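Local coordinates for IPT/TIG domain-containing protein BACOVA_02650 (Bacteroides ovatus, PDB 5E7G) that binds xyloglucan at the cell surface, probably before the polysaccharide is transported into the periplasm for degradation, at residues Pro4-Ile9 with Gly90-Asn95. Residues are numbered along the deposited sequence; the frame is centred on the assembly and turned at random.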
# COMPACT_ATOMS: atom_id res chain seq x y z
N PRO A 4 -58.91 -25.69 -6.47
CA PRO A 4 -58.14 -25.02 -5.41
C PRO A 4 -57.74 -23.61 -5.81
O PRO A 4 -57.58 -23.33 -7.00
CB PRO A 4 -56.92 -25.92 -5.24
CG PRO A 4 -56.77 -26.61 -6.54
CD PRO A 4 -58.15 -26.80 -7.07
N VAL A 5 -57.58 -22.73 -4.83
CA VAL A 5 -57.29 -21.33 -5.08
C VAL A 5 -56.35 -20.80 -4.01
O VAL A 5 -56.35 -21.29 -2.88
CB VAL A 5 -58.59 -20.49 -5.11
CG1 VAL A 5 -58.29 -18.99 -5.19
CG2 VAL A 5 -59.47 -20.91 -6.28
N ILE A 6 -55.54 -19.81 -4.38
CA ILE A 6 -54.65 -19.12 -3.44
C ILE A 6 -54.95 -17.63 -3.49
O ILE A 6 -54.86 -17.02 -4.55
CB ILE A 6 -53.16 -19.37 -3.76
CG1 ILE A 6 -52.82 -20.85 -3.62
CG2 ILE A 6 -52.26 -18.54 -2.84
CD1 ILE A 6 -51.48 -21.22 -4.18
N HIS A 7 -55.29 -17.06 -2.34
CA HIS A 7 -55.67 -15.65 -2.27
C HIS A 7 -54.47 -14.76 -1.93
O HIS A 7 -54.34 -13.66 -2.47
CB HIS A 7 -56.79 -15.46 -1.23
CG HIS A 7 -58.12 -15.95 -1.70
ND1 HIS A 7 -58.90 -16.82 -0.96
CD2 HIS A 7 -58.82 -15.70 -2.83
CE1 HIS A 7 -60.01 -17.09 -1.61
NE2 HIS A 7 -59.99 -16.42 -2.75
N TYR A 8 -53.60 -15.23 -1.05
CA TYR A 8 -52.43 -14.46 -0.65
C TYR A 8 -51.48 -15.31 0.19
O TYR A 8 -51.79 -16.46 0.52
CB TYR A 8 -52.85 -13.21 0.14
CG TYR A 8 -53.39 -13.49 1.53
CD1 TYR A 8 -52.56 -13.44 2.64
CD2 TYR A 8 -54.74 -13.79 1.74
CE1 TYR A 8 -53.04 -13.69 3.92
CE2 TYR A 8 -55.23 -14.05 3.01
CZ TYR A 8 -54.37 -14.00 4.10
OH TYR A 8 -54.85 -14.25 5.37
N ILE A 9 -50.33 -14.74 0.54
CA ILE A 9 -49.35 -15.43 1.37
C ILE A 9 -48.85 -14.54 2.50
O ILE A 9 -48.42 -13.41 2.27
CB ILE A 9 -48.15 -15.91 0.53
CG1 ILE A 9 -48.62 -16.98 -0.47
CG2 ILE A 9 -47.04 -16.48 1.42
CD1 ILE A 9 -47.58 -17.39 -1.47
N GLY A 90 -57.22 -30.73 -8.48
CA GLY A 90 -56.93 -29.43 -9.06
C GLY A 90 -55.48 -28.97 -8.93
O GLY A 90 -54.64 -29.65 -8.33
N VAL A 91 -55.19 -27.81 -9.51
CA VAL A 91 -53.88 -27.19 -9.40
C VAL A 91 -54.05 -25.69 -9.24
O VAL A 91 -54.90 -25.08 -9.88
CB VAL A 91 -53.01 -27.45 -10.64
CG1 VAL A 91 -51.62 -26.87 -10.43
CG2 VAL A 91 -52.92 -28.94 -10.93
N ALA A 92 -53.22 -25.10 -8.38
CA ALA A 92 -53.27 -23.67 -8.11
C ALA A 92 -51.86 -23.10 -8.03
O ALA A 92 -50.93 -23.79 -7.61
CB ALA A 92 -54.02 -23.40 -6.81
N ALA A 93 -51.70 -21.85 -8.45
CA ALA A 93 -50.40 -21.20 -8.47
C ALA A 93 -50.52 -19.74 -8.06
O ALA A 93 -51.50 -19.08 -8.38
CB ALA A 93 -49.76 -21.30 -9.85
N TYR A 94 -49.50 -19.25 -7.37
CA TYR A 94 -49.48 -17.87 -6.91
C TYR A 94 -48.04 -17.35 -6.97
O TYR A 94 -47.12 -18.02 -6.51
CB TYR A 94 -50.04 -17.78 -5.49
CG TYR A 94 -50.19 -16.37 -4.95
CD1 TYR A 94 -51.27 -15.58 -5.31
CD2 TYR A 94 -49.26 -15.85 -4.06
CE1 TYR A 94 -51.41 -14.30 -4.81
CE2 TYR A 94 -49.39 -14.57 -3.56
CZ TYR A 94 -50.47 -13.80 -3.93
OH TYR A 94 -50.60 -12.53 -3.42
N ASN A 95 -47.85 -16.17 -7.55
CA ASN A 95 -46.51 -15.63 -7.71
C ASN A 95 -45.93 -15.14 -6.40
O ASN A 95 -46.60 -14.48 -5.61
CB ASN A 95 -46.50 -14.49 -8.73
CG ASN A 95 -46.78 -14.98 -10.13
OD1 ASN A 95 -46.79 -16.18 -10.39
ND2 ASN A 95 -47.01 -14.04 -11.04
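Y94 lies against I6 and I9 where the edge strands of two beta-sheets pack together. Strands 5-9 and 91-95 run nearly parallel, at 22°, with axes 6.2 Å apart at closest approach. No hydrogen bond joins them. Each bonds its own sheet instead: V5, H7 and Y8 pair with strand 29-35, and A92 and Y94 with strand 82-86. The two sheets form an immunoglobulin-like sandwich, consistent with the first IPT/TIG domain, and the contact joins them along one edge.

The Y94 side chain can be followed outward. Its CB meets I6 CG2 at 3.5 Å, and CG stays near the same methyl. CG is anti to the backbone N (chi1 -175°), which sends the ring along the 4-9 segment toward its later residues. CD2 then reaches I9 CD1 at 3.4 Å, and CE2 remains beside that isoleucine. On the other branch, CD1 passes I6 O, and CE1 comes to 3.8 Å from H7 O. At the tip, OH lies 3.8 Å from Y8 CA. H7 and Y8 form a classic beta bulge opposite V33 of strand 29-35, and the ring of Y94 ends beside that bulged backbone. With an alanine here, I9 CD1 would probably lose its aromatic neighbour and a gap would open beside the bulge.

Toward the other end, the small A92 CB sits 3.6 Å from P4 O and also touches I6 CG1. P4 closes this end, its CG against V91 N and its CD 3.5 Å from G90 CA.

The contact is mainly apolar. The two sheets are held together here by side-chain packing. The contact lies at the far end of the chain from the glycan pocket.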